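Local coordinates for protein decapping nuclease RAI1 (PDB 5ULJ) that removes the whole NAD moiety from the 5' end of NAD-capped RNAs with a divalent metal cofactor, and stabilises and stimulates the exoribonuclease RAT1, at residues Val52-Leu57 with Asp241-Asp246; Pro131-Val136 with Arg361-Pro366; Ser181-Glu186 with Val211-Gln216. All coordinates share one frame; numbering follows the deposited sequence.

Contact 1. Residues Val52-Leu57 with Asp241-Asp246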
loop_
_atom_site.group_PDB
_atom_site.type_symbol
_atom_site.label_atom_id
_atom_site.label_comp_id
_atom_site.label_asym_id
_atom_site.label_seq_id
_atom_site.Cartn_x
_atom_site.Cartn_y
_atom_site.Cartn_z
ATOM N N VAL A 52 -10.357 7.308 -12.155
ATOM C CA VAL A 52 -11.074 6.820 -10.985
ATOM C C VAL A 52 -12.083 5.741 -11.371
ATOM O O VAL A 52 -12.889 5.933 -12.280
ATOM C CB VAL A 52 -11.805 7.968 -10.258
ATOM C CG1 VAL A 52 -12.838 7.422 -9.287
ATOM C CG2 VAL A 52 -10.804 8.864 -9.543
ATOM N N SER A 53 -12.024 4.604 -10.685
ATOM C CA SER A 53 -12.996 3.536 -10.892
ATOM C C SER A 53 -14.136 3.651 -9.885
ATOM O O SER A 53 -13.947 4.150 -8.777
ATOM C CB SER A 53 -12.327 2.164 -10.782
ATOM O OG SER A 53 -11.325 2.002 -11.771
ATOM N N TYR A 54 -15.318 3.186 -10.275
ATOM C CA TYR A 54 -16.490 3.264 -9.410
ATOM C C TYR A 54 -17.065 1.878 -9.141
ATOM O O TYR A 54 -17.285 1.099 -10.066
ATOM C CB TYR A 54 -17.554 4.168 -10.034
ATOM C CG TYR A 54 -17.120 5.610 -10.154
ATOM C CD1 TYR A 54 -16.382 6.044 -11.248
ATOM C CD2 TYR A 54 -17.444 6.537 -9.172
ATOM C CE1 TYR A 54 -15.979 7.360 -11.359
ATOM C CE2 TYR A 54 -17.046 7.855 -9.276
ATOM C CZ TYR A 54 -16.314 8.262 -10.372
ATOM O OH TYR A 54 -15.917 9.574 -10.480
ATOM N N TYR A 55 -17.307 1.581 -7.870
ATOM C CA TYR A 55 -17.774 0.258 -7.475
ATOM C C TYR A 55 -19.161 -0.049 -8.027
ATOM O O TYR A 55 -20.096 0.735 -7.867
ATOM C CB TYR A 55 -17.787 0.125 -5.951
ATOM C CG TYR A 55 -18.135 -1.268 -5.472
ATOM C CD1 TYR A 55 -17.188 -2.284 -5.492
ATOM C CD2 TYR A 55 -19.408 -1.567 -5.006
ATOM C CE1 TYR A 55 -17.499 -3.558 -5.058
ATOM C CE2 TYR A 55 -19.727 -2.840 -4.568
ATOM C CZ TYR A 55 -18.769 -3.831 -4.598
ATOM O OH TYR A 55 -19.079 -5.100 -4.166
ATOM N N TYR A 56 -19.282 -1.199 -8.680
ATOM C CA TYR A 56 -20.573 -1.681 -9.147
ATOM C C TYR A 56 -20.574 -3.197 -9.263
ATOM O O TYR A 56 -19.962 -3.765 -10.168
ATOM C CB TYR A 56 -20.941 -1.057 -10.492
ATOM C CG TYR A 56 -22.227 -1.612 -11.060
ATOM C CD1 TYR A 56 -23.434 -1.427 -10.398
ATOM C CD2 TYR A 56 -22.234 -2.330 -12.248
ATOM C CE1 TYR A 56 -24.612 -1.935 -10.906
ATOM C CE2 TYR A 56 -23.408 -2.842 -12.764
ATOM C CZ TYR A 56 -24.595 -2.640 -12.090
ATOM O OH TYR A 56 -25.768 -3.149 -12.599
ATOM N N LEU A 57 -21.266 -3.847 -8.337
ATOM C CA LEU A 57 -21.357 -5.298 -8.329
ATOM C C LEU A 57 -22.737 -5.732 -7.860
ATOM O O LEU A 57 -22.967 -5.882 -6.661
ATOM C CB LEU A 57 -20.274 -5.899 -7.430
ATOM C CG LEU A 57 -20.048 -7.408 -7.544
ATOM C CD1 LEU A 57 -19.502 -7.767 -8.916
ATOM C CD2 LEU A 57 -19.112 -7.890 -6.446
ATOM N N ASP A 241 -19.096 5.855 -3.937
ATOM C CA ASP A 241 -20.178 6.612 -4.552
ATOM C C ASP A 241 -19.674 7.697 -5.503
ATOM O O ASP A 241 -19.832 7.583 -6.718
ATOM C CB ASP A 241 -21.072 7.234 -3.473
ATOM C CG ASP A 241 -20.281 7.774 -2.297
ATOM O OD1 ASP A 241 -19.113 8.172 -2.491
ATOM O OD2 ASP A 241 -20.831 7.807 -1.177
ATOM N N TYR A 242 -19.065 8.742 -4.954
ATOM C CA TYR A 242 -18.689 9.901 -5.754
ATOM C C TYR A 242 -17.471 10.635 -5.202
ATOM O O TYR A 242 -17.156 10.537 -4.016
ATOM C CB TYR A 242 -19.868 10.876 -5.843
ATOM C CG TYR A 242 -20.279 11.445 -4.502
ATOM C CD1 TYR A 242 -21.154 10.755 -3.671
ATOM C CD2 TYR A 242 -19.789 12.668 -4.062
ATOM C CE1 TYR A 242 -21.527 11.266 -2.442
ATOM C CE2 TYR A 242 -20.158 13.188 -2.835
ATOM C CZ TYR A 242 -21.027 12.484 -2.030
ATOM O OH TYR A 242 -21.398 12.996 -0.808
ATOM N N ILE A 243 -16.795 11.372 -6.076
ATOM C CA ILE A 243 -15.751 12.299 -5.661
ATOM C C ILE A 243 -16.350 13.691 -5.488
ATOM O O ILE A 243 -16.822 14.288 -6.456
ATOM C CB ILE A 243 -14.597 12.366 -6.683
ATOM C CG1 ILE A 243 -13.936 10.994 -6.844
ATOM C CG2 ILE A 243 -13.575 13.419 -6.267
ATOM C CD1 ILE A 243 -12.912 10.678 -5.774
ATOM N N PRO A 244 -16.344 14.209 -4.249
ATOM C CA PRO A 244 -16.872 15.551 -3.973
ATOM C C PRO A 244 -16.052 16.613 -4.698
ATOM O O PRO A 244 -14.838 16.465 -4.811
ATOM C CB PRO A 244 -16.738 15.677 -2.453
ATOM C CG PRO A 244 -15.649 14.726 -2.091
ATOM C CD PRO A 244 -15.779 13.577 -3.045
ATOM N N GLU A 245 -16.703 17.664 -5.182
ATOM C CA GLU A 245 -16.033 18.637 -6.038
ATOM C C GLU A 245 -15.080 19.553 -5.270
ATOM O O GLU A 245 -13.997 19.881 -5.760
ATOM C CB GLU A 245 -17.065 19.478 -6.796
ATOM C CG GLU A 245 -17.806 18.796 -7.971
ATOM C CD GLU A 245 -16.909 18.182 -9.051
ATOM O OE1 GLU A 245 -15.892 17.527 -8.739
ATOM O OE2 GLU A 245 -17.224 18.377 -10.245
ATOM N N ASP A 246 -15.474 19.959 -4.067
ATOM C CA ASP A 246 -14.672 20.893 -3.281
ATOM C C ASP A 246 -13.477 20.223 -2.599
ATOM O O ASP A 246 -12.776 20.849 -1.803
ATOM C CB ASP A 246 -15.557 21.601 -2.248
ATOM C CG ASP A 246 -16.241 20.636 -1.296
ATOM O OD1 ASP A 246 -16.088 19.408 -1.470
ATOM O OD2 ASP A 246 -16.956 21.108 -0.388
HETATM O O HOH W 1 -17.282 11.481 -8.897
#

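Contact 2. Residues Pro131-Val136 with Arg361-Pro366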
loop_
_atom_site.group_PDB
_atom_site.type_symbol
_atom_site.label_atom_id
_atom_site.label_comp_id
_atom_site.label_asym_id
_atom_site.label_seq_id
_atom_site.Cartn_x
_atom_site.Cartn_y
_atom_site.Cartn_z
ATOM N N PRO A 131 10.775 -10.694 6.342
ATOM C CA PRO A 131 11.869 -9.726 6.457
ATOM C C PRO A 131 11.441 -8.323 6.041
ATOM O O PRO A 131 10.613 -8.168 5.142
ATOM C CB PRO A 131 12.927 -10.281 5.502
ATOM C CG PRO A 131 12.139 -11.020 4.476
ATOM C CD PRO A 131 10.973 -11.620 5.214
ATOM N N VAL A 132 11.995 -7.314 6.701
ATOM C CA VAL A 132 11.720 -5.925 6.356
ATOM C C VAL A 132 13.026 -5.154 6.213
ATOM O O VAL A 132 13.871 -5.187 7.104
ATOM C CB VAL A 132 10.829 -5.237 7.414
ATOM C CG1 VAL A 132 10.620 -3.771 7.066
ATOM C CG2 VAL A 132 9.492 -5.954 7.536
ATOM N N ASP A 133 13.193 -4.475 5.083
ATOM C CA ASP A 133 14.372 -3.646 4.857
ATOM C C ASP A 133 13.975 -2.311 4.241
ATOM O O ASP A 133 13.437 -2.263 3.135
ATOM C CB ASP A 133 15.380 -4.368 3.961
ATOM C CG ASP A 133 16.051 -5.533 4.663
ATOM O OD1 ASP A 133 15.539 -6.666 4.558
ATOM O OD2 ASP A 133 17.091 -5.314 5.320
ATOM N N LEU A 134 14.245 -1.230 4.964
ATOM C CA LEU A 134 13.855 0.103 4.524
ATOM C C LEU A 134 15.030 1.073 4.531
ATOM O O LEU A 134 15.741 1.189 5.529
ATOM C CB LEU A 134 12.735 0.649 5.413
ATOM C CG LEU A 134 11.451 -0.176 5.494
ATOM C CD1 LEU A 134 10.527 0.383 6.564
ATOM C CD2 LEU A 134 10.757 -0.208 4.143
ATOM N N ASN A 135 15.228 1.766 3.416
ATOM C CA ASN A 135 16.218 2.833 3.347
ATOM C C ASN A 135 15.644 4.131 3.892
ATOM O O ASN A 135 14.539 4.529 3.527
ATOM C CB ASN A 135 16.700 3.042 1.911
ATOM C CG ASN A 135 17.512 1.875 1.391
ATOM O OD1 ASN A 135 18.191 1.186 2.152
ATOM N ND2 ASN A 135 17.450 1.648 0.084
ATOM N N VAL A 136 16.392 4.785 4.774
ATOM C CA VAL A 136 15.973 6.067 5.324
ATOM C C VAL A 136 17.077 7.103 5.151
ATOM O O VAL A 136 18.239 6.840 5.456
ATOM C CB VAL A 136 15.609 5.963 6.819
ATOM C CG1 VAL A 136 14.977 7.259 7.296
ATOM C CG2 VAL A 136 14.667 4.794 7.062
ATOM N N ARG A 361 19.548 2.350 7.176
ATOM C CA ARG A 361 18.680 1.235 6.833
ATOM C C ARG A 361 18.051 0.618 8.073
ATOM O O ARG A 361 18.749 0.221 9.008
ATOM C CB ARG A 361 19.441 0.164 6.054
ATOM C CG ARG A 361 18.581 -1.034 5.679
ATOM C CD ARG A 361 19.225 -1.854 4.579
ATOM N NE ARG A 361 19.370 -1.084 3.347
ATOM C CZ ARG A 361 20.171 -1.424 2.344
ATOM N NH1 ARG A 361 20.905 -2.525 2.425
ATOM N NH2 ARG A 361 20.240 -0.662 1.260
ATOM N N VAL A 362 16.726 0.551 8.071
ATOM C CA VAL A 362 15.985 -0.122 9.125
ATOM C C VAL A 362 15.700 -1.549 8.680
ATOM O O VAL A 362 15.160 -1.770 7.596
ATOM C CB VAL A 362 14.670 0.600 9.446
ATOM C CG1 VAL A 362 14.024 -0.009 10.675
ATOM C CG2 VAL A 362 14.922 2.081 9.655
ATOM N N SER A 363 16.067 -2.519 9.508
ATOM C CA SER A 363 15.963 -3.913 9.107
ATOM C C SER A 363 15.394 -4.815 10.194
ATOM O O SER A 363 15.855 -4.801 11.336
ATOM C CB SER A 363 17.336 -4.435 8.677
ATOM O OG SER A 363 17.262 -5.796 8.293
ATOM N N PHE A 364 14.386 -5.600 9.828
ATOM C CA PHE A 364 13.904 -6.667 10.692
ATOM C C PHE A 364 14.364 -8.012 10.150
ATOM O O PHE A 364 14.075 -8.365 9.007
ATOM C CB PHE A 364 12.382 -6.646 10.819
ATOM C CG PHE A 364 11.826 -7.832 11.556
ATOM C CD1 PHE A 364 12.033 -7.977 12.919
ATOM C CD2 PHE A 364 11.112 -8.811 10.885
ATOM C CE1 PHE A 364 11.531 -9.071 13.600
ATOM C CE2 PHE A 364 10.607 -9.907 11.561
ATOM C CZ PHE A 364 10.817 -10.037 12.920
ATOM N N ASP A 365 15.087 -8.755 10.980
ATOM C CA ASP A 365 15.598 -10.063 10.595
ATOM C C ASP A 365 14.828 -11.157 11.325
ATOM O O ASP A 365 14.917 -11.271 12.545
ATOM C CB ASP A 365 17.095 -10.160 10.901
ATOM C CG ASP A 365 17.690 -11.491 10.493
ATOM O OD1 ASP A 365 17.149 -12.132 9.568
ATOM O OD2 ASP A 365 18.704 -11.897 11.098
ATOM N N PRO A 366 14.059 -11.960 10.573
ATOM C CA PRO A 366 13.199 -13.011 11.134
ATOM C C PRO A 366 13.962 -14.087 11.907
ATOM O O PRO A 366 13.478 -14.553 12.938
ATOM C CB PRO A 366 12.532 -13.616 9.894
ATOM C CG PRO A 366 12.597 -12.542 8.863
ATOM C CD PRO A 366 13.895 -11.839 9.114
HETATM O O HOH W 2 16.046 -8.109 6.914
#

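Contact 3. Residues Ser181-Glu186 with Val211-Gln216. With 0WD ([[(2R,3S,4R,5R)-5-(3-aminocarbonyl-4H-pyridin-1-yl)-3,4-bis(oxidanyl)oxolan-2-yl]methoxy-oxidanyl-phosphoryl] [(2R,3S,4R,5R)-5-(6-aminopurin-9-yl)-4-oxidanyl-3-phosphonooxy-oxolan-2-yl]methyl hydrogen phosphate), chain F.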
loop_
_atom_site.group_PDB
_atom_site.type_symbol
_atom_site.label_atom_id
_atom_site.label_comp_id
_atom_site.label_asym_id
_atom_site.label_seq_id
_atom_site.Cartn_x
_atom_site.Cartn_y
_atom_site.Cartn_z
ATOM N N SER A 181 -6.771 -13.403 -10.330
ATOM C CA SER A 181 -8.170 -13.356 -9.912
ATOM C C SER A 181 -8.503 -12.092 -9.124
ATOM O O SER A 181 -9.643 -11.626 -9.141
ATOM C CB SER A 181 -8.519 -14.592 -9.080
ATOM O OG SER A 181 -7.832 -14.586 -7.840
ATOM N N GLY A 182 -7.508 -11.545 -8.434
ATOM C CA GLY A 182 -7.687 -10.306 -7.700
ATOM C C GLY A 182 -7.937 -9.140 -8.636
ATOM O O GLY A 182 -8.815 -8.311 -8.395
ATOM N N TYR A 183 -7.165 -9.078 -9.715
ATOM C CA TYR A 183 -7.328 -8.021 -10.705
ATOM C C TYR A 183 -8.580 -8.247 -11.544
ATOM O O TYR A 183 -9.223 -7.294 -11.981
ATOM C CB TYR A 183 -6.093 -7.932 -11.603
ATOM C CG TYR A 183 -4.839 -7.535 -10.859
ATOM C CD1 TYR A 183 -4.627 -6.218 -10.470
ATOM C CD2 TYR A 183 -3.868 -8.476 -10.542
ATOM C CE1 TYR A 183 -3.484 -5.849 -9.787
ATOM C CE2 TYR A 183 -2.720 -8.117 -9.859
ATOM C CZ TYR A 183 -2.533 -6.801 -9.485
ATOM O OH TYR A 183 -1.392 -6.438 -8.807
ATOM N N LYS A 184 -8.919 -9.515 -11.762
ATOM C CA LYS A 184 -10.131 -9.872 -12.490
ATOM C C LYS A 184 -11.366 -9.392 -11.736
ATOM O O LYS A 184 -12.299 -8.852 -12.327
ATOM C CB LYS A 184 -10.200 -11.385 -12.712
ATOM C CG LYS A 184 -11.475 -11.864 -13.394
ATOM C CD LYS A 184 -11.540 -11.404 -14.841
ATOM C CE LYS A 184 -12.865 -11.786 -15.483
ATOM N NZ LYS A 184 -12.920 -13.228 -15.846
ATOM N N PHE A 185 -11.355 -9.592 -10.422
ATOM C CA PHE A 185 -12.460 -9.178 -9.567
ATOM C C PHE A 185 -12.659 -7.669 -9.609
ATOM O O PHE A 185 -13.786 -7.189 -9.706
ATOM C CB PHE A 185 -12.213 -9.637 -8.133
ATOM C CG PHE A 185 -13.296 -9.245 -7.167
ATOM C CD1 PHE A 185 -14.568 -9.785 -7.270
ATOM C CD2 PHE A 185 -13.036 -8.343 -6.146
ATOM C CE1 PHE A 185 -15.564 -9.426 -6.377
ATOM C CE2 PHE A 185 -14.025 -7.982 -5.250
ATOM C CZ PHE A 185 -15.291 -8.524 -5.365
ATOM N N GLU A 186 -11.559 -6.926 -9.541
ATOM C CA GLU A 186 -11.614 -5.472 -9.613
ATOM C C GLU A 186 -12.190 -5.007 -10.947
ATOM O O GLU A 186 -12.888 -3.997 -11.013
ATOM C CB GLU A 186 -10.224 -4.872 -9.402
ATOM C CG GLU A 186 -9.648 -5.128 -8.021
ATOM C CD GLU A 186 -8.267 -4.532 -7.848
ATOM O OE1 GLU A 186 -7.701 -4.042 -8.848
ATOM O OE2 GLU A 186 -7.747 -4.553 -6.712
ATOM N N VAL A 211 -8.058 -6.698 -18.354
ATOM C CA VAL A 211 -7.648 -6.983 -16.985
ATOM C C VAL A 211 -6.141 -6.786 -16.891
ATOM O O VAL A 211 -5.379 -7.409 -17.629
ATOM C CB VAL A 211 -8.016 -8.409 -16.546
ATOM C CG1 VAL A 211 -7.459 -8.691 -15.158
ATOM C CG2 VAL A 211 -9.525 -8.599 -16.570
ATOM N N ASN A 212 -5.714 -5.912 -15.988
ATOM C CA ASN A 212 -4.315 -5.509 -15.935
ATOM C C ASN A 212 -3.875 -5.074 -14.546
ATOM O O ASN A 212 -4.700 -4.878 -13.655
ATOM C CB ASN A 212 -4.068 -4.370 -16.922
ATOM C CG ASN A 212 -4.708 -3.069 -16.475
ATOM O OD1 ASN A 212 -4.038 -2.185 -15.944
ATOM N ND2 ASN A 212 -6.017 -2.953 -16.677
ATOM N N ASN A 213 -2.566 -4.921 -14.372
ATOM C CA ASN A 213 -2.025 -4.341 -13.151
ATOM C C ASN A 213 -1.221 -3.083 -13.466
ATOM O O ASN A 213 -0.347 -2.680 -12.700
ATOM C CB ASN A 213 -1.167 -5.361 -12.394
ATOM C CG ASN A 213 0.083 -5.760 -13.155
ATOM O OD1 ASN A 213 0.169 -5.588 -14.370
ATOM N ND2 ASN A 213 1.059 -6.303 -12.437
ATOM N N TYR A 214 -1.527 -2.474 -14.609
ATOM C CA TYR A 214 -0.929 -1.201 -14.998
ATOM C C TYR A 214 -1.618 -0.041 -14.290
ATOM O O TYR A 214 -0.960 0.848 -13.748
ATOM C CB TYR A 214 -1.014 -1.001 -16.513
ATOM C CG TYR A 214 0.135 -1.598 -17.290
ATOM C CD1 TYR A 214 0.138 -2.940 -17.642
ATOM C CD2 TYR A 214 1.214 -0.816 -17.679
ATOM C CE1 TYR A 214 1.185 -3.489 -18.356
ATOM C CE2 TYR A 214 2.267 -1.355 -18.393
ATOM C CZ TYR A 214 2.247 -2.692 -18.729
ATOM O OH TYR A 214 3.293 -3.234 -19.439
ATOM N N GLU A 215 -2.947 -0.060 -14.309
ATOM C CA GLU A 215 -3.749 1.001 -13.710
ATOM C C GLU A 215 -3.519 1.108 -12.208
ATOM O O GLU A 215 -3.795 0.174 -11.456
ATOM C CB GLU A 215 -5.236 0.773 -13.992
ATOM C CG GLU A 215 -5.620 0.921 -15.454
ATOM C CD GLU A 215 -7.091 0.645 -15.702
ATOM O OE1 GLU A 215 -7.599 -0.378 -15.198
ATOM O OE2 GLU A 215 -7.740 1.454 -16.398
ATOM N N GLN A 216 -3.009 2.257 -11.780
ATOM C CA GLN A 216 -2.760 2.513 -10.368
ATOM C C GLN A 216 -3.146 3.941 -10.007
ATOM O O GLN A 216 -2.517 4.894 -10.464
ATOM C CB GLN A 216 -1.290 2.262 -10.023
ATOM C CG GLN A 216 -0.859 0.807 -10.112
ATOM C CD GLN A 216 -1.312 -0.009 -8.916
ATOM O OE1 GLN A 216 -2.433 -0.517 -8.885
ATOM N NE2 GLN A 216 -0.440 -0.135 -7.923
HETATM C C1M 0WD F . 4.328 0.923 -6.180
HETATM C C2M 0WD F . 3.966 -0.208 -5.259
HETATM O O2M 0WD F . 4.830 -1.335 -5.477
HETATM C C3M 0WD F . 2.605 -0.470 -5.822
HETATM O O3M 0WD F . 2.774 -0.909 -7.172
HETATM O O4M 0WD F . 3.230 1.818 -5.911
HETATM C C4M 0WD F . 2.047 0.958 -5.836
HETATM C C5M 0WD F . 1.224 1.285 -4.580
HETATM O O5M 0WD F . 2.040 1.439 -3.416
HETATM P PN 0WD F . 1.443 0.977 -1.992
HETATM O O1N 0WD F . 0.052 1.413 -2.247
HETATM O O2N 0WD F . 2.377 1.668 -1.077
HETATM O O3P 0WD F . 1.571 -0.625 -2.002
HETATM P PA 0WD F . 0.640 -1.682 -1.242
HETATM O O1A 0WD F . 1.444 -2.889 -0.952
HETATM O O2A 0WD F . -0.074 -1.001 -0.141
HETATM O O5B 0WD F . -0.427 -2.050 -2.393
HETATM C C5B 0WD F . -0.366 -3.322 -3.044
HETATM C C4B 0WD F . -0.790 -3.174 -4.509
HETATM C C3B 0WD F . -1.572 -4.371 -4.982
HETATM O O3B 0WD F . -2.868 -4.436 -4.358
HETATM P "P2'" 0WD F . -3.157 -5.461 -3.175
HETATM O OP2 0WD F . -4.592 -5.754 -3.391
HETATM O OP1 0WD F . -2.259 -6.588 -3.461
HETATM O OP3 0WD F . -2.867 -4.689 -1.958
HETATM O O4B 0WD F . 0.344 -3.234 -5.404
HETATM C C1B 0WD F . -0.216 -3.657 -6.689
HETATM C C2B 0WD F . -1.691 -3.918 -6.402
HETATM O O2B 0WD F . -2.405 -2.677 -6.432
HETATM O O HOH W 3 -7.906 -4.943 -14.117
#

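Contact 1. Residues Val52-Leu57 with Asp241-Asp246
Y54 lies with its ring edge against the backbone of D241 and Y242, the closest approach in a surface contact of the PD-(D/E)XK nuclease fold of RAI1. The short strand 54-55, antiparallel to strand 190-191, here meets the loop that connects strands 228-239 and 254-261. Close to the plane of the tyrosine ring, D241 O sits 3.6 Å from Y54 CD2. V52 CG1 lies over one face of the same ring, offset toward the rim, while the ring edge meets the loop. V52 CG1 also approaches I243 CG1 at 4.5 Å, an apolar contact; V52 packs in addition on V239 of strand 228-239, and I243 on Y254. The solvent side is looser: D241 and Y242 turn their side chains away from the strand, and both engage H253 instead, the aspartate by a hydrogen bond and the tyrosine ring to ring. The case illustrates how a short strand and a loop can be joined without a direct hydrogen bond. The polar link is left to one water, which accepts a hydrogen bond from I243 N at 2.9 Å and makes a second with Y54 OH at 2.8 Å.

Contact 2. Residues Pro131-Val136 with Arg361-Pro366
V132 and F364 mark one end of an antiparallel strand pairing in which strand 132-139 runs beside strand 359-365, within a run whose outer neighbours are strands 142-147 and 370-375. The two backbones are nearly exactly opposed in direction, 171° apart. V132 with F364 and L134 with V362 form hydrogen-bonded pairs, each with two N-H...O bonds; F364 N to V132 O is 2.8 Å, whereas the return bond from V132 N to F364 O stretches to 3.3 Å. D133 with S363 and N135 with R361 are the non-hydrogen-bonded pairs. The face bearing V132, L134, V362 and F364 is apolar: V132 CB meets F364 CB at 4.0 Å, and the methyls V136 CG2 and V362 CG2 meet at 3.8 Å. Beyond the strand end, P366 CG rests on P131 N.

The other face is polar and is covered by helices 149-166 and 380-388. D133 OD1 forms a salt bridge with R155 and accepts a hydrogen bond from a water that also donates to F364 O. The R361 chain bends at CG-CD (chi3 -63°), bringing the guanidinium edge to N135 OD1: NE at 2.8 Å and NH2 at 2.9 Å both donate to this one oxygen, which lies in the guanidinium plane. NH2 comes in on a lone pair of OD1, while NE lies nearly along the C=O direction. D148 receives both R361 NH2 and N135 ND2. With the amide oxygen given to the arginine and its nitrogen to the aspartate, the rotation of N135 is fixed, and the buried positive charge is probably balanced by D148.

Contact 3. Residues Ser181-Glu186 with Val211-Gln216
OD1 of N212, a residue whose carbonyl oxygen lies 3.5 Å from Y183 CD1, is gripped by two backbone N-H groups of its own loop: E215 N donates at 2.9 Å in a nearly straight bond, and Y214 N adds a weak one, while N212 ND2 donates to M210 O. N212 N donates to a water, 3.0 Å away, which makes a weak bond to Y183 O. The bond from E215 N defines an Asx motif, which holds the turn leading into strand 216-225 beside helix 169-188 of this PD-(D/E)XK nuclease. N213 lays its CB over one face of the Y183 ring, a CH-pi contact 3.8 Å from the centroid, while its OD1 is bonded to I78 N. V211 packs against the helix: CG1 meets Y183 CB at 3.9 Å, and CG2 touches K184 CD; K184 NZ is hydrogen-bonded to A70 O and D67 O. A serine in place of Y183 would probably leave N213 CB without its ring face and open a gap beside the bound dinucleotide. With CG anti to the carbonyl carbon (chi1 -64°), the Y183 ring reaches the substrate pocket, where its OH lies 3.5 Å from C2B of the ligand's adenosine ribose.

Overall arrangement
From the N terminus, the chain first supplies residues 52-57, then strand segment 131-136, then helix segment 181-186. The earliest loop to close is contact 3, when 211-216 returns to that helix. Contact 1 closes next, at 241-246, and contact 2 last, at 361-366. Contact 3 is therefore nested inside the loops of both others, while contacts 1 and 2 cross, their segments alternating along the sequence. In space contacts 1 and 2 stand on opposite sides of the chain's centre, their centres about 37 Å apart. Contacts 1 and 3 touch where L57 CD2 packs on F185 CE1, joining the peripheral strand to the helix beside the active site; contact 2 pairs strand 132-139 with strand 359-365.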